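Local coordinates for protein dTDP-4-dehydrorhamnose 3,5-epimerase (Elizabethkingia anophelis NUHP1, PDB 6C46) that probably catalyses the double epimerization at C3' and C5' that converts dTDP-4-dehydro-6-deoxyglucose to dTDP-4-dehydro-rhamnose in dTDP-L-rhamnose biosynthesis, at residues 9-14 with 45-50; 67-72 with 163-168; 80-85 with 89-94. All coordinates share one frame; numbering follows the deposited sequence.

Contact 1 (9-14 with 45-50); sequences MKLVKT and ELTGLN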
# COMPACT_ATOMS: atom_id res chain seq x y z
N MET A 9 -1.94 -14.37 10.25
CA MET A 9 -0.95 -13.30 10.18
C MET A 9 0.21 -13.60 11.12
O MET A 9 0.02 -14.10 12.24
CB MET A 9 -1.58 -11.96 10.53
CG MET A 9 -0.61 -10.80 10.64
SD MET A 9 -1.45 -9.23 10.97
CE MET A 9 -1.93 -8.76 9.27
N LYS A 10 1.43 -13.29 10.68
CA LYS A 10 2.61 -13.57 11.49
C LYS A 10 3.22 -12.25 11.93
O LYS A 10 3.84 -11.55 11.13
CB LYS A 10 3.65 -14.40 10.73
CG LYS A 10 4.76 -14.87 11.68
CD LYS A 10 5.87 -15.68 10.99
CE LYS A 10 5.52 -17.11 10.69
NZ LYS A 10 6.78 -17.82 10.24
N LEU A 11 3.03 -11.91 13.20
CA LEU A 11 3.61 -10.71 13.80
C LEU A 11 4.76 -11.15 14.67
O LEU A 11 4.57 -11.97 15.56
CB LEU A 11 2.59 -9.95 14.66
CG LEU A 11 1.34 -9.41 13.96
CD1 LEU A 11 0.53 -8.57 14.92
CD2 LEU A 11 1.76 -8.57 12.82
N VAL A 12 5.95 -10.60 14.43
CA VAL A 12 7.15 -11.02 15.16
C VAL A 12 7.50 -9.96 16.21
O VAL A 12 7.57 -8.77 15.89
CB VAL A 12 8.32 -11.25 14.19
CG1 VAL A 12 9.60 -11.54 14.95
CG2 VAL A 12 7.99 -12.42 13.23
N LYS A 13 7.72 -10.41 17.44
CA LYS A 13 8.03 -9.52 18.55
C LYS A 13 9.34 -8.77 18.32
O LYS A 13 10.30 -9.31 17.75
CB LYS A 13 8.14 -10.35 19.84
CG LYS A 13 8.25 -9.51 21.11
CD LYS A 13 6.88 -9.04 21.58
CE LYS A 13 6.98 -8.37 22.95
NZ LYS A 13 7.75 -7.08 22.87
N THR A 14 9.39 -7.51 18.77
CA THR A 14 10.66 -6.79 18.84
C THR A 14 10.91 -6.39 20.29
O THR A 14 10.04 -6.59 21.15
CB THR A 14 10.63 -5.52 17.97
OG1 THR A 14 9.81 -4.53 18.59
CG2 THR A 14 10.07 -5.84 16.59
N GLU A 45 -7.24 -8.56 15.87
CA GLU A 45 -7.42 -9.77 16.67
C GLU A 45 -6.15 -10.12 17.44
O GLU A 45 -6.20 -10.52 18.61
CB GLU A 45 -7.83 -10.96 15.79
CG GLU A 45 -9.29 -10.93 15.30
CD GLU A 45 -9.64 -11.99 14.23
OE1 GLU A 45 -8.75 -12.49 13.48
OE2 GLU A 45 -10.84 -12.32 14.14
N LEU A 46 -4.99 -9.97 16.80
CA LEU A 46 -3.74 -10.37 17.44
C LEU A 46 -3.26 -9.35 18.46
O LEU A 46 -2.61 -9.72 19.44
CB LEU A 46 -2.65 -10.56 16.38
CG LEU A 46 -2.71 -11.87 15.58
CD1 LEU A 46 -1.80 -11.73 14.36
CD2 LEU A 46 -2.25 -13.04 16.47
N THR A 47 -3.52 -8.06 18.24
CA THR A 47 -2.85 -7.06 19.05
C THR A 47 -3.76 -6.31 20.01
O THR A 47 -3.25 -5.65 20.91
CB THR A 47 -2.15 -6.04 18.17
OG1 THR A 47 -3.14 -5.34 17.39
CG2 THR A 47 -1.22 -6.76 17.26
N GLY A 48 -5.07 -6.33 19.78
CA GLY A 48 -5.93 -5.41 20.51
C GLY A 48 -5.67 -3.94 20.22
O GLY A 48 -6.21 -3.07 20.91
N LEU A 49 -4.85 -3.64 19.21
CA LEU A 49 -4.56 -2.26 18.81
C LEU A 49 -5.44 -1.85 17.64
O LEU A 49 -6.02 -2.69 16.95
CB LEU A 49 -3.10 -2.11 18.41
CG LEU A 49 -2.07 -2.46 19.49
CD1 LEU A 49 -0.68 -2.39 18.90
CD2 LEU A 49 -2.18 -1.46 20.62
N ASN A 50 -5.52 -0.54 17.40
CA ASN A 50 -6.19 -0.02 16.21
C ASN A 50 -5.48 -0.48 14.94
O ASN A 50 -4.27 -0.29 14.79
CB ASN A 50 -6.20 1.50 16.26
CG ASN A 50 -6.78 2.11 14.99
OD1 ASN A 50 -7.72 1.57 14.39
ND2 ASN A 50 -6.22 3.25 14.60
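Leu46 and Thr47, at the end of helix 40-47, meet Met9 and Leu11 in a small aliphatic contact at the surface, where the helix lies beside strand 10-13, within this chain an outermost strand of the six-stranded antiparallel sheet. The Leu46 methyl CD1 does most of the touching. It lies 3.8 Å from Met9 CB and 3.9 Å from Leu11 CG, so one methyl touches both Met9, just before the strand, and Leu11 within it. The same Leu46 CD1 rests against the backbone, 3.7 Å from Met9 O. Met9 touches with the root of its chain, which then leads away from Leu46; the side chain also packs on Lys42 and Phe43 of the helix.

Farther along, Leu11 CD1 and Thr47 CG2 approach to 3.4 Å, tighter than usual for two methyls, with the side chains crossing at about a right angle. Threonine suits this place because its two branches have separate tasks. With chi1 at 64°, OG1 sits between the backbone N and the carbonyl carbon, while CG2 lies anti to that carbon and reaches Leu11. Thr47 OG1 accepts from Leu49 N at 3.0 Å, forming an ST turn, and is also bonded to Phe43 O in the preceding helical turn. Gly48 then leaves the helix with positive phi, a backbone shape that favours glycine.

Since the side chains that meet are aliphatic, with one methyl also resting on a carbonyl oxygen, the attraction is probably van der Waals and hydrophobic, and modest for a contact at the surface, whereas the Thr47 hydroxyl spends its directional bonding on the helix end itself.

Contact 2 (67-72 with 163-168); sequences RGLHLQ and IDWKIP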
# COMPACT_ATOMS: atom_id res chain seq x y z
N ARG A 67 16.05 10.46 7.12
CA ARG A 67 14.92 11.28 7.56
C ARG A 67 14.48 10.84 8.95
O ARG A 67 14.21 9.67 9.16
CB ARG A 67 13.75 11.15 6.58
CG ARG A 67 14.08 11.58 5.14
CD ARG A 67 13.42 12.91 4.78
NE ARG A 67 13.66 13.30 3.40
CZ ARG A 67 14.42 14.33 3.03
NH1 ARG A 67 15.04 15.05 3.95
NH2 ARG A 67 14.57 14.62 1.74
N GLY A 68 14.39 11.79 9.88
CA GLY A 68 13.90 11.48 11.22
C GLY A 68 14.65 12.24 12.30
O GLY A 68 15.49 13.08 11.97
N LEU A 69 14.38 11.98 13.58
CA LEU A 69 13.30 11.12 14.04
C LEU A 69 12.04 11.97 14.16
O LEU A 69 12.11 13.03 14.76
CB LEU A 69 13.67 10.49 15.39
CG LEU A 69 14.89 9.56 15.30
CD1 LEU A 69 15.56 9.40 16.68
CD2 LEU A 69 14.47 8.20 14.71
N HIS A 70 10.91 11.50 13.62
CA HIS A 70 9.71 12.33 13.50
C HIS A 70 8.52 11.69 14.21
O HIS A 70 8.42 10.46 14.31
CB HIS A 70 9.30 12.52 12.02
CG HIS A 70 10.35 13.20 11.19
ND1 HIS A 70 10.50 12.96 9.84
CD2 HIS A 70 11.27 14.14 11.52
CE1 HIS A 70 11.49 13.72 9.37
NE2 HIS A 70 11.97 14.44 10.37
N LEU A 71 7.58 12.54 14.62
CA LEU A 71 6.34 12.08 15.24
C LEU A 71 5.35 13.24 15.20
O LEU A 71 5.71 14.38 14.91
CB LEU A 71 6.58 11.63 16.70
CG LEU A 71 7.11 12.87 17.45
CD1 LEU A 71 6.10 13.40 18.47
CD2 LEU A 71 8.46 12.63 18.10
N GLN A 72 4.09 12.93 15.50
CA GLN A 72 3.08 13.95 15.75
C GLN A 72 2.62 13.79 17.20
O GLN A 72 2.51 12.66 17.69
CB GLN A 72 1.89 13.84 14.76
CG GLN A 72 2.28 14.31 13.36
CD GLN A 72 1.14 14.42 12.37
OE1 GLN A 72 1.32 14.98 11.28
NE2 GLN A 72 -0.05 13.95 12.73
N ILE A 163 21.81 5.75 18.46
CA ILE A 163 21.31 4.87 17.40
C ILE A 163 22.42 4.57 16.39
O ILE A 163 23.16 5.47 15.97
CB ILE A 163 20.10 5.51 16.71
CG1 ILE A 163 18.95 5.63 17.71
CG2 ILE A 163 19.68 4.69 15.46
CD1 ILE A 163 17.88 6.61 17.26
N ASP A 164 22.51 3.31 15.98
CA ASP A 164 23.40 2.90 14.89
C ASP A 164 22.67 3.07 13.56
O ASP A 164 21.76 2.29 13.24
CB ASP A 164 23.82 1.45 15.10
CG ASP A 164 24.80 0.95 14.04
OD1 ASP A 164 25.16 1.73 13.13
OD2 ASP A 164 25.22 -0.22 14.13
N TRP A 165 23.06 4.07 12.77
CA TRP A 165 22.44 4.32 11.48
C TRP A 165 23.17 3.62 10.34
O TRP A 165 22.90 3.91 9.18
CB TRP A 165 22.32 5.82 11.23
CG TRP A 165 21.26 6.46 12.09
CD1 TRP A 165 21.46 7.14 13.27
CD2 TRP A 165 19.84 6.44 11.88
NE1 TRP A 165 20.25 7.56 13.78
CE2 TRP A 165 19.25 7.15 12.94
CE3 TRP A 165 19.02 5.93 10.87
CZ2 TRP A 165 17.87 7.34 13.04
CZ3 TRP A 165 17.64 6.10 10.97
CH2 TRP A 165 17.09 6.80 12.04
N LYS A 166 24.11 2.72 10.67
CA LYS A 166 24.70 1.73 9.77
C LYS A 166 25.70 2.26 8.74
O LYS A 166 26.75 1.65 8.55
CB LYS A 166 23.60 0.96 9.01
CG LYS A 166 22.56 0.31 9.93
CD LYS A 166 23.20 -0.53 11.01
CE LYS A 166 23.15 -2.00 10.70
NZ LYS A 166 23.48 -2.78 11.93
N ILE A 167 25.40 3.36 8.07
CA ILE A 167 26.29 3.81 6.99
C ILE A 167 27.28 4.81 7.55
O ILE A 167 27.09 5.30 8.67
CB ILE A 167 25.47 4.39 5.82
CG1 ILE A 167 24.85 5.73 6.23
CG2 ILE A 167 24.40 3.35 5.36
CD1 ILE A 167 24.18 6.50 5.09
N PRO A 168 28.37 5.12 6.83
CA PRO A 168 29.32 6.11 7.34
C PRO A 168 28.65 7.45 7.53
O PRO A 168 27.79 7.86 6.73
CB PRO A 168 30.39 6.17 6.24
CG PRO A 168 30.28 4.86 5.53
CD PRO A 168 28.83 4.51 5.57
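Leu69 spreads its two methyls between Ile163 and Trp165, one to each. Leu69 CD1 meets Ile163 CD1 at 3.7 Å with the two side chains reaching for each other tip to tip. Leu69 CD2 instead comes to the rim of the indole, in its plane, 3.9 Å from Trp165 CZ2, so the leucine abuts the benzo edge and does not lie over a face. One face is taken by Ile163, whose CG2, anti to its own backbone N, lies 3.4 Å above the Trp165 ring plane, offset toward the rim. Branching suits Ile163: one arm reaches the strand and the other lies over one face of the Trp165 ring, near its rim. The buried indole N-H is satisfied by Phe156 O.

Within the loop, Asp164 OD1 accepts from Lys166 N at 2.9 Å, an Asx turn. On strand 66-72 the peptide before Leu69 is cis, and Gly68 CA stands 3.6 Å above the centre of the His70 ring. His70, the predicted proton acceptor, is bonded through NE2 to Asp178, consistent with the His-Asp pair of this family. The loop thus packs against the five-stranded sheet of the cupin fold, where Ile163 also touches Val92 and Val94 of strand 88-95.

Contact 3 (80-85 with 89-94); sequences KLVSCL and VWDVAV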
# COMPACT_ATOMS: atom_id res chain seq x y z
N LYS A 80 2.39 3.96 12.42
CA LYS A 80 2.93 3.84 11.07
C LYS A 80 3.21 2.38 10.75
O LYS A 80 3.80 1.67 11.57
CB LYS A 80 4.21 4.67 10.92
CG LYS A 80 3.96 6.18 11.09
CD LYS A 80 5.24 6.98 11.36
CE LYS A 80 4.93 8.46 11.65
NZ LYS A 80 6.13 9.21 12.24
N LEU A 81 2.78 1.94 9.57
CA LEU A 81 3.10 0.61 9.05
C LEU A 81 3.96 0.84 7.83
O LEU A 81 3.48 1.36 6.81
CB LEU A 81 1.84 -0.16 8.68
CG LEU A 81 2.05 -1.60 8.22
CD1 LEU A 81 2.69 -2.45 9.31
CD2 LEU A 81 0.69 -2.16 7.80
N VAL A 82 5.24 0.50 7.92
CA VAL A 82 6.19 0.96 6.92
C VAL A 82 6.83 -0.22 6.22
O VAL A 82 6.97 -1.32 6.79
CB VAL A 82 7.26 1.88 7.56
CG1 VAL A 82 6.60 3.04 8.29
CG2 VAL A 82 8.09 1.13 8.57
N SER A 83 7.19 -0.01 4.96
CA SER A 83 7.88 -1.04 4.20
C SER A 83 8.64 -0.37 3.07
O SER A 83 8.49 0.82 2.81
CB SER A 83 6.91 -2.11 3.66
OG SER A 83 5.92 -1.52 2.82
N CYS A 84 9.47 -1.16 2.40
CA CYS A 84 10.29 -0.67 1.32
C CYS A 84 9.87 -1.37 0.04
O CYS A 84 9.90 -2.60 -0.02
CB CYS A 84 11.77 -0.90 1.63
SG CYS A 84 12.85 -0.43 0.32
N LEU A 85 9.39 -0.60 -0.94
CA LEU A 85 8.90 -1.16 -2.19
C LEU A 85 9.98 -1.34 -3.24
O LEU A 85 9.77 -2.06 -4.22
CB LEU A 85 7.81 -0.25 -2.79
CG LEU A 85 6.67 0.07 -1.82
CD1 LEU A 85 5.60 0.92 -2.53
CD2 LEU A 85 6.08 -1.20 -1.26
N VAL A 89 16.25 -0.05 2.92
CA VAL A 89 16.42 1.00 3.92
C VAL A 89 16.68 0.36 5.29
O VAL A 89 16.36 -0.80 5.53
CB VAL A 89 15.21 1.94 4.04
CG1 VAL A 89 14.88 2.60 2.68
CG2 VAL A 89 13.98 1.19 4.63
N TRP A 90 17.29 1.15 6.16
CA TRP A 90 17.41 0.82 7.58
C TRP A 90 16.45 1.74 8.33
O TRP A 90 16.57 2.96 8.24
CB TRP A 90 18.84 0.99 8.08
CG TRP A 90 19.04 0.53 9.51
CD1 TRP A 90 19.06 1.31 10.64
CD2 TRP A 90 19.23 -0.82 9.95
NE1 TRP A 90 19.26 0.52 11.75
CE2 TRP A 90 19.37 -0.79 11.35
CE3 TRP A 90 19.30 -2.05 9.28
CZ2 TRP A 90 19.57 -1.94 12.11
CZ3 TRP A 90 19.51 -3.20 10.04
CH2 TRP A 90 19.64 -3.13 11.44
N ASP A 91 15.50 1.15 9.03
CA ASP A 91 14.39 1.86 9.63
C ASP A 91 14.50 1.75 11.15
O ASP A 91 14.76 0.67 11.66
CB ASP A 91 13.08 1.25 9.18
CG ASP A 91 11.90 2.12 9.53
OD1 ASP A 91 11.45 2.90 8.66
OD2 ASP A 91 11.46 2.03 10.69
N VAL A 92 14.28 2.87 11.87
CA VAL A 92 14.49 2.91 13.32
C VAL A 92 13.25 3.48 14.00
O VAL A 92 12.67 4.46 13.54
CB VAL A 92 15.72 3.77 13.69
CG1 VAL A 92 15.83 3.92 15.19
CG2 VAL A 92 17.01 3.14 13.13
N ALA A 93 12.84 2.85 15.10
CA ALA A 93 11.75 3.33 15.94
C ALA A 93 12.27 3.55 17.36
O ALA A 93 13.16 2.82 17.82
CB ALA A 93 10.58 2.34 15.97
N VAL A 94 11.72 4.56 18.04
CA VAL A 94 12.07 4.91 19.42
C VAL A 94 10.79 5.05 20.23
O VAL A 94 9.91 5.83 19.86
CB VAL A 94 12.87 6.22 19.51
CG1 VAL A 94 13.27 6.48 20.99
CG2 VAL A 94 14.08 6.17 18.59
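Asp91 OD1 is held by a hydrogen bond with His127 NE2, with a Val82 methyl packed over the carboxylate. Val82 CG2 is 3.8 Å from Asp91 OD1 and 4.1 Å from both Asp91 CG and Asp91 OD2. The methyl lies over one face of the carboxylate, nearer OD1, and not in its plane. The aspartate extends across the gap because its CG stands anti to the backbone N (chi1 -168°), which carries the acid group toward strand 80-86. A carboxylate surrounded by apolar groups needs a polar partner, and His127 supplies it; the short reach of aspartate suits a site between two closely facing strands, and beta-branched valine offers a compact, rigid surface against it.

Two residues on from Val82, Cys84 faces Val89, with Cys84 CB and Val89 CG2 4.3 Å apart. This second pair is looser at its nearest atoms, although the backbones have converged: the alpha carbons of Cys84 and Val89 are 6.9 Å apart, against 8.7 Å for those of Val82 and Asp91. The narrowing follows from the topology, since the chain turns a corner at Leu85 and starts back as strand 88-95 almost at once. Small or branched side chains fit this closing end of the gap.

The two strands belong to different sheets, meeting by side chains across the interior of the cupin barrel. Strand 80-86 pairs with strands 118-121 and 135-142, and strand 88-95 with 106-112 and 125-131. Phe119, Phe138 and Leu111 pack round both Val82 and Asp91, and Val82 also touches Tyr140, the predicted proton donor.

The centre of contact 3 is about 3 Å from that of the chain, and contacts 1 and 2 lie on opposite sides of it, their own centres 24 Å apart. Contacts 2 and 3, with centres 10 Å apart, touch: Trp165 CH2 packs 3.7 Å from Val92 CB, and Lys166 makes a cation-pi contact with Trp90, so the loop 163-168 rests against strand 88-95. Segment 67-72 also carries His70, the predicted proton acceptor, though that side chain takes no part in contact 2; contact 3 is nearer the probable catalytic site, its Val82 side chain about 4 Å from that of Tyr140. Contact 1 shares the six-stranded sheet with contact 3 but belongs to the calcium region, near Glu40 and Glu44. The side chain of Thr47 is about 10 Å from the bound calcium ion.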